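P-47 protein (Clostridium botulinum E1 str. 'BoNT E Beluga', PDB 5WIX) is of unknown function but has a fold resembling bactericidal/permeability-increasing protein, the tubular lipid-binding (TULIP) fold, so a lipid-binding role is conceivable. Local coordinates at residues Phe340-Asn344 with Val417-Leu422; Lys348-Ile353 with Leu391-Leu395. The contacts are given in a common frame with arbitrary orientation. Numbering follows the deposited sequence.

Interaction 1: residues Phe340-Asn344 with Val417-Leu422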
loop_
_atom_site.group_PDB
_atom_site.type_symbol
_atom_site.label_atom_id
_atom_site.label_comp_id
_atom_site.label_asym_id
_atom_site.label_seq_id
_atom_site.Cartn_x
_atom_site.Cartn_y
_atom_site.Cartn_z
ATOM N N PHE A 340 -14.627 -3.986 -11.218
ATOM C CA PHE A 340 -14.422 -3.086 -10.087
ATOM C C PHE A 340 -15.201 -1.801 -10.292
ATOM O O PHE A 340 -15.346 -1.332 -11.413
ATOM C CB PHE A 340 -12.934 -2.787 -9.917
ATOM C CG PHE A 340 -12.630 -1.701 -8.922
ATOM C CD1 PHE A 340 -12.459 -2.000 -7.579
ATOM C CD2 PHE A 340 -12.469 -0.387 -9.334
ATOM C CE1 PHE A 340 -12.161 -1.001 -6.663
ATOM C CE2 PHE A 340 -12.165 0.611 -8.427
ATOM C CZ PHE A 340 -12.010 0.306 -7.094
ATOM N N ILE A 341 -15.698 -1.238 -9.199
ATOM C CA ILE A 341 -16.575 -0.070 -9.238
ATOM C C ILE A 341 -16.328 0.747 -7.993
ATOM O O ILE A 341 -16.428 0.237 -6.874
ATOM C CB ILE A 341 -18.076 -0.459 -9.301
ATOM C CG1 ILE A 341 -18.489 -0.783 -10.734
ATOM C CG2 ILE A 341 -18.966 0.671 -8.738
ATOM C CD1 ILE A 341 -18.317 0.379 -11.642
ATOM N N TYR A 342 -15.998 2.017 -8.159
ATOM C CA TYR A 342 -15.759 2.796 -6.967
ATOM C C TYR A 342 -16.709 3.968 -6.860
ATOM O O TYR A 342 -16.965 4.689 -7.825
ATOM C CB TYR A 342 -14.326 3.263 -6.914
ATOM C CG TYR A 342 -14.051 4.138 -5.717
ATOM C CD1 TYR A 342 -14.053 3.613 -4.427
ATOM C CD2 TYR A 342 -13.793 5.493 -5.877
ATOM C CE1 TYR A 342 -13.801 4.417 -3.336
ATOM C CE2 TYR A 342 -13.544 6.297 -4.798
ATOM C CZ TYR A 342 -13.545 5.760 -3.530
ATOM O OH TYR A 342 -13.294 6.581 -2.458
ATOM N N ASP A 343 -17.259 4.126 -5.668
ATOM C CA ASP A 343 -18.206 5.187 -5.416
ATOM C C ASP A 343 -17.481 6.206 -4.564
ATOM O O ASP A 343 -17.214 5.952 -3.392
ATOM C CB ASP A 343 -19.456 4.645 -4.730
ATOM C CG ASP A 343 -20.320 5.736 -4.132
ATOM O OD1 ASP A 343 -20.345 6.859 -4.672
ATOM O OD2 ASP A 343 -20.985 5.465 -3.113
ATOM N N ASN A 344 -17.126 7.347 -5.151
ATOM C CA ASN A 344 -16.302 8.288 -4.416
ATOM C C ASN A 344 -17.083 8.981 -3.302
ATOM O O ASN A 344 -16.496 9.451 -2.338
ATOM C CB ASN A 344 -15.683 9.325 -5.355
ATOM C CG ASN A 344 -14.430 9.978 -4.762
ATOM O OD1 ASN A 344 -13.596 9.310 -4.133
ATOM N ND2 ASN A 344 -14.298 11.298 -4.959
ATOM N N VAL A 417 -10.377 9.806 2.393
ATOM C CA VAL A 417 -9.862 8.982 1.303
ATOM C C VAL A 417 -10.348 9.554 -0.033
ATOM O O VAL A 417 -11.549 9.733 -0.243
ATOM C CB VAL A 417 -10.316 7.500 1.446
ATOM C CG1 VAL A 417 -9.971 6.698 0.194
ATOM C CG2 VAL A 417 -9.671 6.863 2.669
ATOM N N THR A 418 -9.422 9.843 -0.940
ATOM C CA THR A 418 -9.775 10.591 -2.149
ATOM C C THR A 418 -10.059 9.725 -3.370
ATOM O O THR A 418 -10.821 10.120 -4.252
ATOM C CB THR A 418 -8.678 11.565 -2.504
ATOM O OG1 THR A 418 -7.439 10.849 -2.653
ATOM C CG2 THR A 418 -8.554 12.596 -1.399
ATOM N N ASN A 419 -9.428 8.556 -3.433
ATOM C CA ASN A 419 -9.730 7.615 -4.498
ATOM C C ASN A 419 -9.221 6.216 -4.204
ATOM O O ASN A 419 -8.296 6.020 -3.415
ATOM C CB ASN A 419 -9.154 8.091 -5.833
ATOM C CG ASN A 419 -9.920 7.535 -7.027
ATOM O OD1 ASN A 419 -11.114 7.254 -6.932
ATOM N ND2 ASN A 419 -9.231 7.369 -8.158
ATOM N N ILE A 420 -9.854 5.249 -4.854
ATOM C CA ILE A 420 -9.447 3.861 -4.779
ATOM C C ILE A 420 -9.307 3.350 -6.210
ATOM O O ILE A 420 -10.182 3.609 -7.067
ATOM C CB ILE A 420 -10.472 3.035 -3.966
ATOM C CG1 ILE A 420 -10.487 3.576 -2.524
ATOM C CG2 ILE A 420 -10.190 1.540 -4.077
ATOM C CD1 ILE A 420 -11.108 2.690 -1.479
ATOM N N ILE A 421 -8.191 2.687 -6.501
ATOM C CA ILE A 421 -8.009 2.213 -7.856
ATOM C C ILE A 421 -7.577 0.787 -7.872
ATOM O O ILE A 421 -6.672 0.377 -7.148
ATOM C CB ILE A 421 -6.968 3.037 -8.657
ATOM C CG1 ILE A 421 -7.356 4.517 -8.747
ATOM C CG2 ILE A 421 -6.830 2.485 -10.069
ATOM C CD1 ILE A 421 -6.697 5.401 -7.709
ATOM N N LEU A 422 -8.232 0.024 -8.725
ATOM C CA LEU A 422 -7.842 -1.349 -8.950
ATOM C C LEU A 422 -7.340 -1.438 -10.359
ATOM O O LEU A 422 -8.126 -1.595 -11.287
ATOM C CB LEU A 422 -9.017 -2.297 -8.744
ATOM C CG LEU A 422 -8.714 -3.782 -8.964
ATOM C CD1 LEU A 422 -7.846 -4.303 -7.825
ATOM C CD2 LEU A 422 -10.013 -4.568 -9.072
#
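V417 lies near the end of strand 328-343, where its CG1 is 4.3 Å from Y342 OH. Its carbonyl oxygen accepts a hydrogen bond from the ammonium group of K347, which also bonds the backbone oxygen of N344, so one lysine ties the two segments together. T418 turns its side chain away from the other segment, yet its carbonyl oxygen is approached by the end of the N344 side chain. N419 begins by pointing away too, but its side chain bends back until OD1 is 3.4 Å from CE2 of Y342. Both T418 and N419 face Q429 on the adjoining strand, a classic beta bulge that puts the extra residue into this edge strand. Strand 414-422 is one of the two outer strands of a six-stranded antiparallel sheet, whereas 328-343 belongs to a different, eight-stranded one. The contact is thus packing between two sheets of the BPI-like TULIP topology: the strands run antiparallel at 175°, their axes 7.8 Å apart, and side chains, rather than backbone pairing, fill the gap. Beyond the bulge, I420 points into that gap. Its CB sits over the Y342 ring in a CH-pi contact, 3.9 Å from the centroid, while CG2 meets the edge of the F340 ring at CZ (3.7 Å). I421 points away, its CA merely brushing F340. L422 faces the other segment again: its CB lies over the F340 ring face, 3.7 Å from the centroid, and its CD2 reaches F340 CB at 3.5 Å.

Interaction 2: residues Lys348-Ile353 with Leu391-Leu395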
loop_
_atom_site.group_PDB
_atom_site.type_symbol
_atom_site.label_atom_id
_atom_site.label_comp_id
_atom_site.label_asym_id
_atom_site.label_seq_id
_atom_site.Cartn_x
_atom_site.Cartn_y
_atom_site.Cartn_z
ATOM N N LYS A 348 -17.247 3.286 -1.325
ATOM C CA LYS A 348 -17.617 1.871 -1.430
ATOM C C LYS A 348 -16.960 1.184 -2.639
ATOM O O LYS A 348 -17.042 1.684 -3.761
ATOM C CB LYS A 348 -19.145 1.725 -1.530
ATOM C CG LYS A 348 -19.936 2.173 -0.285
ATOM C CD LYS A 348 -19.465 1.419 0.965
ATOM C CE LYS A 348 -20.213 1.870 2.221
ATOM N NZ LYS A 348 -19.864 1.018 3.402
ATOM N N VAL A 349 -16.324 0.038 -2.413
ATOM C CA VAL A 349 -15.825 -0.786 -3.518
ATOM C C VAL A 349 -16.833 -1.892 -3.876
ATOM O O VAL A 349 -17.395 -2.564 -3.009
ATOM C CB VAL A 349 -14.452 -1.402 -3.187
ATOM C CG1 VAL A 349 -14.140 -2.577 -4.111
ATOM C CG2 VAL A 349 -13.361 -0.332 -3.278
ATOM N N SER A 350 -17.045 -2.084 -5.170
ATOM C CA SER A 350 -18.212 -2.790 -5.678
ATOM C C SER A 350 -17.785 -3.584 -6.889
ATOM O O SER A 350 -16.874 -3.188 -7.613
ATOM C CB SER A 350 -19.299 -1.765 -6.041
ATOM O OG SER A 350 -20.369 -2.333 -6.781
ATOM N N PHE A 351 -18.421 -4.713 -7.121
ATOM C CA PHE A 351 -18.224 -5.411 -8.384
ATOM C C PHE A 351 -19.563 -5.726 -9.010
ATOM O O PHE A 351 -20.468 -6.299 -8.372
ATOM C CB PHE A 351 -17.425 -6.688 -8.197
ATOM C CG PHE A 351 -16.087 -6.472 -7.574
ATOM C CD1 PHE A 351 -14.927 -6.538 -8.352
ATOM C CD2 PHE A 351 -15.970 -6.204 -6.216
ATOM C CE1 PHE A 351 -13.693 -6.353 -7.779
ATOM C CE2 PHE A 351 -14.722 -6.018 -5.629
ATOM C CZ PHE A 351 -13.586 -6.090 -6.416
ATOM N N GLU A 352 -19.693 -5.333 -10.265
ATOM C CA GLU A 352 -20.900 -5.609 -10.994
ATOM C C GLU A 352 -20.610 -6.534 -12.163
ATOM O O GLU A 352 -19.456 -6.833 -12.477
ATOM C CB GLU A 352 -21.541 -4.311 -11.460
ATOM C CG GLU A 352 -20.812 -3.609 -12.542
ATOM C CD GLU A 352 -21.398 -2.245 -12.802
ATOM O OE1 GLU A 352 -22.395 -1.912 -12.112
ATOM O OE2 GLU A 352 -20.865 -1.524 -13.681
ATOM N N ILE A 353 -21.682 -7.019 -12.771
ATOM C CA ILE A 353 -21.596 -7.927 -13.898
ATOM C C ILE A 353 -21.249 -7.163 -15.163
ATOM O O ILE A 353 -21.941 -6.208 -15.504
ATOM C CB ILE A 353 -22.931 -8.662 -14.092
ATOM C CG1 ILE A 353 -23.287 -9.425 -12.813
ATOM C CG2 ILE A 353 -22.875 -9.577 -15.327
ATOM C CD1 ILE A 353 -22.438 -10.695 -12.594
ATOM N N LEU A 391 -21.590 -13.391 -7.749
ATOM C CA LEU A 391 -20.402 -12.659 -8.143
ATOM C C LEU A 391 -20.587 -11.137 -8.148
ATOM O O LEU A 391 -19.709 -10.420 -8.615
ATOM C CB LEU A 391 -19.966 -13.091 -9.537
ATOM C CG LEU A 391 -19.666 -14.574 -9.624
ATOM C CD1 LEU A 391 -19.084 -14.908 -10.998
ATOM C CD2 LEU A 391 -18.705 -14.977 -8.516
ATOM N N ALA A 392 -21.728 -10.650 -7.663
ATOM C CA ALA A 392 -22.018 -9.223 -7.737
ATOM C C ALA A 392 -22.360 -8.661 -6.378
ATOM O O ALA A 392 -23.525 -8.542 -6.011
ATOM C CB ALA A 392 -23.138 -8.944 -8.708
ATOM N N PHE A 393 -21.316 -8.259 -5.670
ATOM C CA PHE A 393 -21.410 -7.830 -4.293
ATOM C C PHE A 393 -20.643 -6.527 -4.048
ATOM O O PHE A 393 -20.150 -5.900 -4.985
ATOM C CB PHE A 393 -20.861 -8.941 -3.400
ATOM C CG PHE A 393 -19.593 -9.534 -3.912
ATOM C CD1 PHE A 393 -18.356 -8.915 -3.646
ATOM C CD2 PHE A 393 -19.625 -10.671 -4.710
ATOM C CE1 PHE A 393 -17.157 -9.449 -4.136
ATOM C CE2 PHE A 393 -18.444 -11.222 -5.206
ATOM C CZ PHE A 393 -17.200 -10.598 -4.917
ATOM N N GLU A 394 -20.534 -6.150 -2.775
ATOM C CA GLU A 394 -19.845 -4.939 -2.331
ATOM C C GLU A 394 -18.989 -5.271 -1.112
ATOM O O GLU A 394 -19.506 -5.833 -0.148
ATOM C CB GLU A 394 -20.857 -3.815 -1.994
ATOM C CG GLU A 394 -20.319 -2.704 -1.066
ATOM C CD GLU A 394 -21.303 -1.548 -0.838
ATOM O OE1 GLU A 394 -21.581 -0.767 -1.789
ATOM O OE2 GLU A 394 -21.776 -1.406 0.315
ATOM N N LEU A 395 -17.697 -4.916 -1.135
ATOM C CA LEU A 395 -16.807 -5.224 -0.006
ATOM C C LEU A 395 -17.218 -4.414 1.222
ATOM O O LEU A 395 -17.990 -3.456 1.121
ATOM C CB LEU A 395 -15.350 -4.958 -0.357
ATOM C CG LEU A 395 -14.699 -5.490 -1.642
ATOM C CD1 LEU A 395 -13.187 -5.085 -1.638
ATOM C CD2 LEU A 395 -14.866 -6.994 -1.831
#
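Two backbone hydrogen bonds flank the single antiparallel bridge between S350 and E394, a non-hydrogen-bonded pair with CA atoms 4.3 Å apart. L395 N donates to V349 O (3.0 Å, somewhat bent at 143°), and F351 N donates almost linearly to F393 O (3.0 Å, 176°). V349 O also receives a CA-H...O contact from E394 CA at 3.5 Å, and F351 O one from A392 CA at 3.4 Å. The charges do not pair tightly: K348 NZ stays 4.4 Å from E394 OE2, beyond a salt bridge. Apolar contacts accompany the bonds, V349 CG1 meeting L395 CD1 at 3.6 Å and the F351 and F393 rings lying obliquely, centroids 5.8 Å apart. This one bridge fastens the irregular connection after helix 370-390 to one edge of strand 348-363, while at the other the backbone of E352 hydrogen-bonds that of K339 in strand 328-343; F393 packs on L248, K251 and L252 of helix 240-252, and F351 on L312 of strand 311-322.

Overall arrangement
The centres of the two interactions are about 12 Å apart, and along the chain interaction 2 is nested within the loop closed by interaction 1. Their first segments, 340-344 and 348-353, lie on consecutive strands paired in the eight-stranded sheet and touch directly: D343 N is 3.1 Å from K348 O, a probable hydrogen bond, and F340 CE1 is 3.6 Å from V349 CG1. Interaction 1 places this part of the eight-stranded sheet beside an edge strand of the six-stranded one, consistent with the BPI-like build of lobes meeting at a central sheet, while interaction 2 fastens the loop between helices 370-390 and 399-403 to strand 348-363.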